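Local structure of Lmaj004091aaa (Leishmania major, 1XTP) at residues H73-D78 against I104-K109; F194-C199 against A236-W241; D31-A36 against D203-D208. The protein probably transfers methyl groups from S-adenosyl-L-methionine to the N-terminal amino group of proteins that begin with an X-Pro-Lys sequence. All coordinates share one frame; numbering follows the deposited sequence.

Contact 1 (H73-D78 against I104-K109); sequences HVHDVD and IGRITK. With SAI (S-adenosyl-L-homoselenocysteine), chain B.
His75 in helix 75-87 and Arg106, the first residue of helix 106-115, have CA atoms 9.1 Å apart, so the backbones stay apart and side chains, chiefly the long Arg106, close the gap. Arg106 starts with CG anti to the backbone N (chi1 -178°), runs past the His75 imidazole and bends at chi3. That bend presents the guanidinium edge to His75, Asp78 and the carboxylate of the bound S-adenosyl-L-homoselenocysteine (SAI). Arg106 NH1 donates to His75 ND1 at 3.0 Å; ND1 lies in the guanidinium plane, whereas NH1 stands 30° out of the imidazole plane. Asp78 OD2 is gripped end-on in a salt bridge, 2.9 Å from Arg106 NH1. Arg106 NH2 donates to the same Asp78 OD2 at 3.1 Å. Arg106 NE binds SAI OXT at 2.8 Å. Arg106 NH2 also gives a nearly straight bond, 170°, to SAI O. Arginine suits this post because its five N-H groups fan out in one plane; second-shell His75 and Asp78 fix its rotation, and the acid probably balances its charge. Gly105, the N-cap with positive phi, starts helix 106-115. Asp78 OD1 forms a salt bridge with Lys196 of strand 191-198 and a hydrogen bond with Gln165 of strand 159-165, tying this Rossmann-like cofactor pocket to the central sheet.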
loop_
_atom_site.group_PDB
_atom_site.type_symbol
_atom_site.label_atom_id
_atom_site.label_comp_id
_atom_site.label_asym_id
_atom_site.label_seq_id
_atom_site.Cartn_x
_atom_site.Cartn_y
_atom_site.Cartn_z
ATOM N N HIS A 73 -18.781 -3.190 -3.000
ATOM C CA HIS A 73 -19.662 -2.470 -2.088
ATOM C C HIS A 73 -18.957 -1.879 -0.893
ATOM O O HIS A 73 -19.570 -1.156 -0.129
ATOM C CB HIS A 73 -20.791 -3.384 -1.627
ATOM C CG HIS A 73 -21.689 -3.811 -2.744
ATOM N ND1 HIS A 73 -22.314 -2.904 -3.576
ATOM C CD2 HIS A 73 -22.044 -5.039 -3.193
ATOM C CE1 HIS A 73 -23.025 -3.557 -4.480
ATOM N NE2 HIS A 73 -22.879 -4.853 -4.269
ATOM N N VAL A 74 -17.669 -2.161 -0.728
ATOM C CA VAL A 74 -16.893 -1.522 0.344
ATOM C C VAL A 74 -16.334 -0.161 -0.050
ATOM O O VAL A 74 -15.727 0.533 0.782
ATOM C CB VAL A 74 -15.708 -2.388 0.812
ATOM C CG1 VAL A 74 -16.205 -3.707 1.377
ATOM C CG2 VAL A 74 -14.667 -2.588 -0.314
ATOM N N HIS A 75 -16.525 0.210 -1.313
ATOM C CA HIS A 75 -15.936 1.419 -1.866
ATOM C C HIS A 75 -16.329 2.677 -1.095
ATOM O O HIS A 75 -15.464 3.422 -0.608
ATOM C CB HIS A 75 -16.328 1.557 -3.339
ATOM C CG HIS A 75 -15.892 2.846 -3.945
ATOM N ND1 HIS A 75 -14.579 3.106 -4.270
ATOM C CD2 HIS A 75 -16.582 3.975 -4.232
ATOM C CE1 HIS A 75 -14.486 4.327 -4.764
ATOM N NE2 HIS A 75 -15.686 4.877 -4.746
ATOM N N ASP A 76 -17.628 2.893 -0.957
ATOM C CA ASP A 76 -18.140 4.137 -0.361
ATOM C C ASP A 76 -17.637 4.363 1.061
ATOM O O ASP A 76 -17.178 5.453 1.392
ATOM C CB ASP A 76 -19.678 4.167 -0.378
ATOM C CG ASP A 76 -20.257 4.302 -1.783
ATOM O OD1 ASP A 76 -19.613 4.941 -2.651
ATOM O OD2 ASP A 76 -21.367 3.772 -2.013
ATOM N N VAL A 77 -17.719 3.330 1.885
ATOM C CA VAL A 77 -17.208 3.400 3.253
ATOM C C VAL A 77 -15.689 3.622 3.283
ATOM O O VAL A 77 -15.198 4.439 4.067
ATOM C CB VAL A 77 -17.629 2.159 4.099
ATOM C CG1 VAL A 77 -17.052 0.881 3.526
ATOM C CG2 VAL A 77 -17.180 2.307 5.552
ATOM N N ASP A 78 -14.950 2.940 2.406
ATOM C CA ASP A 78 -13.528 3.137 2.325
ATOM C C ASP A 78 -13.163 4.583 2.023
ATOM O O ASP A 78 -12.296 5.143 2.671
ATOM C CB ASP A 78 -12.912 2.223 1.248
ATOM C CG ASP A 78 -11.469 2.566 0.959
ATOM O OD1 ASP A 78 -10.643 2.437 1.888
ATOM O OD2 ASP A 78 -11.172 2.999 -0.183
ATOM N N ILE A 104 -6.751 1.506 -11.493
ATOM C CA ILE A 104 -7.533 2.309 -12.457
ATOM C C ILE A 104 -7.826 3.723 -11.955
ATOM O O ILE A 104 -8.685 4.404 -12.518
ATOM C CB ILE A 104 -8.880 1.642 -12.835
ATOM C CG1 ILE A 104 -9.791 1.533 -11.615
ATOM C CG2 ILE A 104 -8.651 0.284 -13.494
ATOM C CD1 ILE A 104 -11.206 1.266 -11.978
ATOM N N GLY A 105 -7.152 4.136 -10.878
ATOM C CA GLY A 105 -7.254 5.508 -10.361
ATOM C C GLY A 105 -8.466 5.767 -9.492
ATOM O O GLY A 105 -8.938 6.901 -9.409
ATOM N N ARG A 106 -8.964 4.718 -8.836
ATOM C CA ARG A 106 -10.151 4.799 -7.982
ATOM C C ARG A 106 -10.037 5.808 -6.839
ATOM O O ARG A 106 -10.986 6.586 -6.578
ATOM C CB ARG A 106 -10.447 3.415 -7.386
ATOM C CG ARG A 106 -11.713 3.354 -6.498
ATOM C CD ARG A 106 -11.826 1.980 -5.800
ATOM N NE ARG A 106 -10.752 1.816 -4.817
ATOM C CZ ARG A 106 -10.795 2.215 -3.549
ATOM N NH1 ARG A 106 -11.875 2.777 -3.029
ATOM N NH2 ARG A 106 -9.737 2.023 -2.780
ATOM N N ILE A 107 -8.907 5.772 -6.125
ATOM C CA ILE A 107 -8.698 6.688 -5.035
ATOM C C ILE A 107 -8.508 8.142 -5.550
ATOM O O ILE A 107 -9.049 9.097 -4.973
ATOM C CB ILE A 107 -7.514 6.232 -4.121
ATOM C CG1 ILE A 107 -7.824 4.854 -3.504
ATOM C CG2 ILE A 107 -7.261 7.285 -3.001
ATOM C CD1 ILE A 107 -6.643 4.184 -2.823
ATOM N N THR A 108 -7.748 8.300 -6.621
ATOM C CA THR A 108 -7.564 9.606 -7.245
ATOM C C THR A 108 -8.906 10.169 -7.733
ATOM O O THR A 108 -9.216 11.324 -7.470
ATOM C CB THR A 108 -6.548 9.555 -8.406
ATOM O OG1 THR A 108 -5.293 9.081 -7.911
ATOM C CG2 THR A 108 -6.334 10.957 -9.049
ATOM N N LYS A 109 -9.712 9.344 -8.398
ATOM C CA LYS A 109 -10.968 9.813 -8.975
ATOM C C LYS A 109 -11.957 10.282 -7.911
ATOM O O LYS A 109 -12.593 11.322 -8.076
ATOM C CB LYS A 109 -11.621 8.730 -9.847
ATOM C CG LYS A 109 -12.868 9.228 -10.588
ATOM C CD LYS A 109 -13.265 8.328 -11.741
HETATM N N SAI B . -4.652 1.402 -4.804
HETATM C CA SAI B . -5.784 1.161 -5.744
HETATM C CB SAI B . -5.639 -0.199 -6.396
HETATM C CG SAI B . -5.661 -1.401 -5.463
HETATM SE SE SAI B . -5.457 -3.051 -6.520
HETATM C C SAI B . -7.142 1.172 -5.061
HETATM O O SAI B . -7.230 1.036 -3.841
HETATM O OXT SAI B . -8.176 1.280 -5.719
HETATM C "C5'" SAI B . -3.507 -3.242 -6.279
HETATM C "C4'" SAI B . -2.692 -2.514 -7.352
HETATM O "O4'" SAI B . -1.340 -2.630 -7.020
HETATM C "C3'" SAI B . -2.821 -3.084 -8.756
HETATM O "O3'" SAI B . -3.136 -2.070 -9.673
HETATM C "C2'" SAI B . -1.473 -3.669 -9.102
HETATM O "O2'" SAI B . -1.156 -3.554 -10.482
HETATM C "C1'" SAI B . -0.611 -2.795 -8.225
HETATM N N9 SAI B . 0.704 -3.339 -7.920
HETATM C C8 SAI B . 1.053 -4.667 -7.809
HETATM N N7 SAI B . 2.348 -4.726 -7.510
HETATM C C5 SAI B . 2.831 -3.451 -7.413
HETATM C C6 SAI B . 4.093 -2.941 -7.117
HETATM N N6 SAI B . 5.104 -3.776 -6.872
HETATM N N1 SAI B . 4.287 -1.570 -7.094
HETATM C C2 SAI B . 3.243 -0.699 -7.375
HETATM N N3 SAI B . 1.990 -1.218 -7.655
HETATM C C4 SAI B . 1.797 -2.566 -7.664
#

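Contact 2 (F194-C199 against A236-W241); sequences FFKENC and AFQEEW
The Gln238 amide is the flat group that meets the other segment, through its OE1 end and Lys196 NZ. At the opposite corner of the same amide, Gln238 NE2 donates nearly in plane to Glu239 O at 2.7 Å, where it falls on a carbonyl lone pair; this local bond holds the amide against flipping. The Trp241 indole presents its N-H edge to a water lying in the ring plane and, weakly, to Phe246 O, while Val74 packs obliquely against the benzo end of the ring, standing above its plane. The water bond is long, 3.3 Å from Trp241 NE1 to the water oxygen. The same water gives a hydrogen to Asn198 OD1 at 2.8 Å, so the indole and the end of strand 191-198 are joined through solvent. Asn198 OD1 also accepts from Trp166 NE1.

Lys196 reaches across because its chain is fully extended beyond CG, carrying the ammonium from the strand to Gln238. Lys196 NZ lies 3.1 Å from Gln238 OE1, approaching with a C=O...N angle of 150° and tilted 20° from the carbonyl plane. Gln238, by contrast, is bent at chi2 (62°), which turns its amide back over the loop that follows strand 232-237. Its neighbour there is Val77 of helix 75-87.

The strongest partner of Lys196 NZ is Asp78 OD1, in a salt bridge, and Ser82 OG is a further one; both belong to helix 75-87. A buried ammonium needs several oxygen partners, and three are supplied here. The aspartate, amide and hydroxyl would together favour a protonated Lys196, while a glutamine can offer its oxygen to the lysine and its N-H to the backbone at once, joining loop and strand without adding another buried charge.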
loop_
_atom_site.group_PDB
_atom_site.type_symbol
_atom_site.label_atom_id
_atom_site.label_comp_id
_atom_site.label_asym_id
_atom_site.label_seq_id
_atom_site.Cartn_x
_atom_site.Cartn_y
_atom_site.Cartn_z
ATOM N N PHE A 194 -0.032 8.601 3.415
ATOM C CA PHE A 194 -1.254 7.945 3.836
ATOM C C PHE A 194 -1.185 6.446 3.466
ATOM O O PHE A 194 -1.318 6.078 2.304
ATOM C CB PHE A 194 -2.447 8.605 3.184
ATOM C CG PHE A 194 -3.760 7.951 3.502
ATOM C CD1 PHE A 194 -4.347 8.101 4.755
ATOM C CD2 PHE A 194 -4.437 7.221 2.532
ATOM C CE1 PHE A 194 -5.581 7.519 5.030
ATOM C CE2 PHE A 194 -5.671 6.643 2.806
ATOM C CZ PHE A 194 -6.241 6.795 4.062
ATOM N N PHE A 195 -0.998 5.601 4.477
ATOM C CA PHE A 195 -0.847 4.159 4.283
ATOM C C PHE A 195 -2.085 3.443 4.801
ATOM O O PHE A 195 -2.389 3.514 5.985
ATOM C CB PHE A 195 0.412 3.675 5.003
ATOM C CG PHE A 195 0.623 2.177 4.950
ATOM C CD1 PHE A 195 0.430 1.461 3.769
ATOM C CD2 PHE A 195 1.057 1.493 6.082
ATOM C CE1 PHE A 195 0.652 0.092 3.730
ATOM C CE2 PHE A 195 1.281 0.135 6.059
ATOM C CZ PHE A 195 1.094 -0.574 4.877
ATOM N N LYS A 196 -2.817 2.793 3.896
ATOM C CA LYS A 196 -4.050 2.081 4.239
ATOM C C LYS A 196 -3.954 0.643 3.766
ATOM O O LYS A 196 -3.778 0.389 2.585
ATOM C CB LYS A 196 -5.273 2.743 3.602
ATOM C CG LYS A 196 -6.608 2.342 4.237
ATOM C CD LYS A 196 -7.707 3.358 3.889
ATOM C CE LYS A 196 -9.030 3.063 4.583
ATOM N NZ LYS A 196 -10.121 3.940 4.082
ATOM N N GLU A 197 -4.113 -0.297 4.692
ATOM C CA GLU A 197 -3.845 -1.690 4.388
ATOM C C GLU A 197 -4.571 -2.642 5.333
ATOM O O GLU A 197 -4.894 -2.279 6.478
ATOM C CB GLU A 197 -2.337 -1.959 4.497
ATOM C CG GLU A 197 -1.901 -3.217 3.775
ATOM C CD GLU A 197 -2.530 -3.327 2.394
ATOM O OE1 GLU A 197 -2.058 -2.615 1.465
ATOM O OE2 GLU A 197 -3.483 -4.133 2.250
ATOM N N ASN A 198 -4.787 -3.862 4.838
ATOM C CA ASN A 198 -5.233 -4.972 5.643
ATOM C C ASN A 198 -4.191 -5.311 6.717
ATOM O O ASN A 198 -2.985 -5.270 6.476
ATOM C CB ASN A 198 -5.521 -6.197 4.769
ATOM C CG ASN A 198 -6.729 -6.000 3.842
ATOM O OD1 ASN A 198 -7.481 -5.038 3.961
ATOM N ND2 ASN A 198 -6.934 -6.953 2.945
ATOM N N CYS A 199 -4.689 -5.645 7.898
ATOM C CA CYS A 199 -3.881 -5.857 9.080
ATOM C C CYS A 199 -4.246 -7.221 9.680
ATOM O O CYS A 199 -5.427 -7.493 9.902
ATOM C CB CYS A 199 -4.243 -4.745 10.057
ATOM S SG CYS A 199 -2.928 -4.189 11.033
ATOM N N ALA A 236 -5.577 4.741 12.715
ATOM C CA ALA A 236 -6.957 4.397 13.026
ATOM C C ALA A 236 -7.472 3.250 12.176
ATOM O O ALA A 236 -7.113 3.108 11.011
ATOM C CB ALA A 236 -7.845 5.599 12.831
ATOM N N PHE A 237 -8.320 2.423 12.774
ATOM C CA PHE A 237 -8.993 1.386 12.025
ATOM C C PHE A 237 -10.154 2.007 11.269
ATOM O O PHE A 237 -10.843 2.890 11.791
ATOM C CB PHE A 237 -9.487 0.269 12.953
ATOM C CG PHE A 237 -8.387 -0.611 13.462
ATOM C CD1 PHE A 237 -7.858 -1.603 12.651
ATOM C CD2 PHE A 237 -7.875 -0.438 14.744
ATOM C CE1 PHE A 237 -6.847 -2.425 13.104
ATOM C CE2 PHE A 237 -6.860 -1.240 15.208
ATOM C CZ PHE A 237 -6.350 -2.251 14.381
ATOM N N GLN A 238 -10.357 1.564 10.035
ATOM C CA GLN A 238 -11.550 1.909 9.278
ATOM C C GLN A 238 -12.814 1.473 10.019
ATOM O O GLN A 238 -13.039 0.280 10.212
ATOM C CB GLN A 238 -11.506 1.234 7.898
ATOM C CG GLN A 238 -12.812 1.362 7.046
ATOM C CD GLN A 238 -13.141 2.800 6.707
ATOM O OE1 GLN A 238 -12.304 3.515 6.179
ATOM N NE2 GLN A 238 -14.347 3.244 7.050
ATOM N N GLU A 239 -13.653 2.425 10.421
ATOM C CA GLU A 239 -14.942 2.068 11.031
ATOM C C GLU A 239 -15.952 1.539 10.015
ATOM O O GLU A 239 -15.810 1.746 8.815
ATOM C CB GLU A 239 -15.545 3.238 11.816
ATOM C CG GLU A 239 -15.962 4.425 10.989
ATOM C CD GLU A 239 -16.645 5.516 11.825
ATOM O OE1 GLU A 239 -16.344 5.670 13.035
ATOM O OE2 GLU A 239 -17.506 6.215 11.259
ATOM N N GLU A 240 -16.963 0.837 10.515
ATOM C CA GLU A 240 -18.027 0.296 9.679
ATOM C C GLU A 240 -17.495 -0.665 8.598
ATOM O O GLU A 240 -18.059 -0.768 7.501
ATOM C CB GLU A 240 -18.811 1.447 9.044
ATOM C CG GLU A 240 -20.236 1.078 8.686
ATOM C CD GLU A 240 -20.988 2.223 8.038
ATOM O OE1 GLU A 240 -20.723 3.389 8.383
ATOM O OE2 GLU A 240 -21.842 1.953 7.178
ATOM N N TRP A 241 -16.408 -1.361 8.921
ATOM C CA TRP A 241 -15.780 -2.292 7.994
ATOM C C TRP A 241 -16.417 -3.672 8.212
ATOM O O TRP A 241 -16.617 -4.062 9.362
ATOM C CB TRP A 241 -14.272 -2.336 8.234
ATOM C CG TRP A 241 -13.510 -2.936 7.105
ATOM C CD1 TRP A 241 -12.699 -4.020 7.159
ATOM C CD2 TRP A 241 -13.475 -2.475 5.747
ATOM N NE1 TRP A 241 -12.167 -4.280 5.920
ATOM C CE2 TRP A 241 -12.632 -3.349 5.032
ATOM C CE3 TRP A 241 -14.094 -1.417 5.058
ATOM C CZ2 TRP A 241 -12.379 -3.197 3.659
ATOM C CZ3 TRP A 241 -13.842 -1.268 3.706
ATOM C CH2 TRP A 241 -12.997 -2.158 3.018
HETATM O O HOH W 1 -9.994 -6.134 4.325
#

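Contact 3 (D31-A36 against D203-D208); sequences DEMWKA and DRFLVD
The methyl of Met33, a selenomethionine here, is sandwiched between two aromatic faces: CE lies over the ring of Phe205 on one side and over that of Trp34, its own neighbour in the helix, on the other. Above Phe205, Met33 CE is offset toward the rim, 4.1 Å from the ring centroid and 20° off the normal, a CH-pi contact; above Trp34 it stands 3.5 Å from the plane, over the centre. The selenium of Met33 is farther from Phe205, 5.4 Å from the centroid and oblique to the ring, which makes this a Met-aromatic contact led by the methyl.

Met33 leaves the helix with CG anti to its backbone N, then turns at chi2 (-92°) and chi3, curling the chain so that its length lies along Phe205. Thus Met33 CB touches Phe205 CZ at 3.7 Å, Met33 CG lies near Phe205 CE1, and Met33 CE returns over the face. The phenylalanine meets it from a rotamer with CG between backbone N and carbonyl carbon (chi1 63°), which directs the ring from the strand to the helix. Val207, two residues along and therefore on the same side of the strand, sets CG2 against Met33 SE at 4.0 Å. A flexible, polarisable methionine suits a seat between two flat rings, and a compact branched valine fills in beside it.

No hydrogen bond crosses this interface. Helix 30-37 lies against the small sheet that includes strand 205-208, with Tyr27 of strand 26-27 and Leu214 of strand 213-215 also touching Met33, while Trp34 meets Trp49 of helix 49-58 edge-to-face.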
loop_
_atom_site.group_PDB
_atom_site.type_symbol
_atom_site.label_atom_id
_atom_site.label_comp_id
_atom_site.label_asym_id
_atom_site.label_seq_id
_atom_site.Cartn_x
_atom_site.Cartn_y
_atom_site.Cartn_z
ATOM N N ASP A 31 12.338 -13.865 8.224
ATOM C CA ASP A 31 13.660 -14.136 7.653
ATOM C C ASP A 31 13.738 -15.489 6.942
ATOM O O ASP A 31 14.339 -15.617 5.875
ATOM C CB ASP A 31 14.713 -14.064 8.761
ATOM C CG ASP A 31 14.722 -12.708 9.453
ATOM O OD1 ASP A 31 14.957 -11.682 8.780
ATOM O OD2 ASP A 31 14.460 -12.664 10.665
ATOM N N GLU A 32 13.144 -16.499 7.569
ATOM C CA GLU A 32 13.011 -17.811 6.974
ATOM C C GLU A 32 12.130 -17.758 5.702
ATOM O O GLU A 32 12.437 -18.385 4.700
ATOM C CB GLU A 32 12.401 -18.761 8.015
ATOM C CG GLU A 32 12.424 -20.222 7.620
ATOM C CD GLU A 32 11.434 -21.081 8.390
ATOM O OE1 GLU A 32 10.789 -20.595 9.336
ATOM O OE2 GLU A 32 11.291 -22.266 8.025
HETATM N N MSE A 33 11.034 -17.013 5.757
HETATM C CA MSE A 33 10.112 -16.906 4.625
HETATM C C MSE A 33 10.716 -16.212 3.416
HETATM O O MSE A 33 10.593 -16.704 2.296
HETATM C CB MSE A 33 8.848 -16.177 5.058
HETATM C CG MSE A 33 7.804 -16.041 3.983
HETATM SE SE MSE A 33 7.985 -14.381 2.989
HETATM C CE MSE A 33 7.502 -13.196 4.455
ATOM N N TRP A 34 11.354 -15.062 3.616
ATOM C CA TRP A 34 11.991 -14.366 2.488
ATOM C C TRP A 34 13.084 -15.215 1.825
ATOM O O TRP A 34 13.305 -15.076 0.627
ATOM C CB TRP A 34 12.588 -13.006 2.900
ATOM C CG TRP A 34 11.578 -11.992 3.364
ATOM C CD1 TRP A 34 11.570 -11.350 4.569
ATOM C CD2 TRP A 34 10.413 -11.529 2.656
ATOM N NE1 TRP A 34 10.482 -10.505 4.659
ATOM C CE2 TRP A 34 9.751 -10.601 3.501
ATOM C CE3 TRP A 34 9.847 -11.828 1.408
ATOM C CZ2 TRP A 34 8.579 -9.952 3.126
ATOM C CZ3 TRP A 34 8.666 -11.185 1.033
ATOM C CH2 TRP A 34 8.045 -10.264 1.892
ATOM N N LYS A 35 13.773 -16.072 2.588
ATOM C CA LYS A 35 14.738 -16.993 1.990
ATOM C C LYS A 35 14.027 -17.996 1.090
ATOM O O LYS A 35 14.576 -18.410 0.080
ATOM C CB LYS A 35 15.573 -17.711 3.061
ATOM C CG LYS A 35 16.717 -16.867 3.597
ATOM C CD LYS A 35 17.316 -17.420 4.891
ATOM C CE LYS A 35 18.246 -18.597 4.658
ATOM N NZ LYS A 35 18.838 -19.067 5.958
ATOM N N ALA A 36 12.793 -18.366 1.442
ATOM C CA ALA A 36 11.999 -19.291 0.618
ATOM C C ALA A 36 11.381 -18.600 -0.599
ATOM O O ALA A 36 11.341 -19.159 -1.700
ATOM C CB ALA A 36 10.895 -19.948 1.462
ATOM N N ASP A 203 -0.597 -11.336 15.259
ATOM C CA ASP A 203 0.823 -11.004 15.148
ATOM C C ASP A 203 1.586 -11.909 14.144
ATOM O O ASP A 203 2.810 -11.964 14.165
ATOM C CB ASP A 203 1.494 -11.028 16.533
ATOM C CG ASP A 203 1.166 -9.778 17.379
ATOM N N ARG A 204 0.866 -12.613 13.279
ATOM C CA ARG A 204 1.499 -13.482 12.274
ATOM C C ARG A 204 1.143 -13.010 10.876
ATOM O O ARG A 204 0.091 -12.400 10.672
ATOM C CB ARG A 204 1.080 -14.941 12.470
ATOM C CG ARG A 204 1.585 -15.529 13.752
ATOM C CD ARG A 204 1.056 -16.918 13.985
ATOM N NE ARG A 204 1.725 -17.947 13.175
ATOM C CZ ARG A 204 1.179 -18.630 12.155
ATOM N NH1 ARG A 204 -0.080 -18.421 11.753
ATOM N NH2 ARG A 204 1.910 -19.556 11.527
ATOM N N PHE A 205 2.024 -13.281 9.916
ATOM C CA PHE A 205 1.787 -12.879 8.534
ATOM C C PHE A 205 1.152 -14.005 7.760
ATOM O O PHE A 205 1.157 -15.156 8.204
ATOM C CB PHE A 205 3.070 -12.428 7.829
ATOM C CG PHE A 205 4.130 -13.508 7.694
ATOM C CD1 PHE A 205 4.085 -14.425 6.671
ATOM C CD2 PHE A 205 5.195 -13.565 8.591
ATOM C CE1 PHE A 205 5.068 -15.389 6.538
ATOM C CE2 PHE A 205 6.168 -14.530 8.474
ATOM C CZ PHE A 205 6.112 -15.449 7.461
ATOM N N LEU A 206 0.606 -13.637 6.602
ATOM C CA LEU A 206 -0.017 -14.568 5.673
ATOM C C LEU A 206 0.436 -14.210 4.274
ATOM O O LEU A 206 0.035 -13.168 3.745
ATOM C CB LEU A 206 -1.550 -14.499 5.751
ATOM C CG LEU A 206 -2.328 -15.418 4.792
ATOM C CD1 LEU A 206 -1.920 -16.847 4.956
ATOM C CD2 LEU A 206 -3.827 -15.300 5.022
ATOM N N VAL A 207 1.283 -15.065 3.700
ATOM C CA VAL A 207 1.628 -14.994 2.275
ATOM C C VAL A 207 0.460 -15.547 1.418
ATOM O O VAL A 207 0.043 -16.715 1.545
ATOM C CB VAL A 207 2.936 -15.757 1.939
ATOM C CG1 VAL A 207 3.246 -15.694 0.452
ATOM C CG2 VAL A 207 4.115 -15.198 2.727
ATOM N N ASP A 208 -0.058 -14.691 0.551
ATOM C CA ASP A 208 -1.062 -15.099 -0.435
ATOM C C ASP A 208 -0.333 -15.645 -1.677
ATOM O O ASP A 208 0.329 -14.906 -2.420
ATOM C CB ASP A 208 -1.969 -13.921 -0.793
ATOM C CG ASP A 208 -3.168 -14.338 -1.655
ATOM O OD1 ASP A 208 -3.044 -15.271 -2.472
ATOM O OD2 ASP A 208 -4.236 -13.721 -1.525
#

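Overall arrangement
Contacts 1 and 2 adjoin and share one polar network, with Asp78 as the common residue; Val77 of contact 1 also packs on Gln238 of contact 2, so helix 75-87 belongs to both. Their chemistry differs: contact 1 is a salt-bridged site directly at the ligand, whereas contact 2, one shell behind it, pairs an ammonium with a neutral amide and takes its counter-charge from contact 1. Contact 3 is buried too, yet wholly apolar, and lies away from the cofactor; its centre is about 29 Å from that of contact 1, across the middle of the chain. Contacts 2 and 3 are linked along the chain, since strand 205-208 follows strand 191-198.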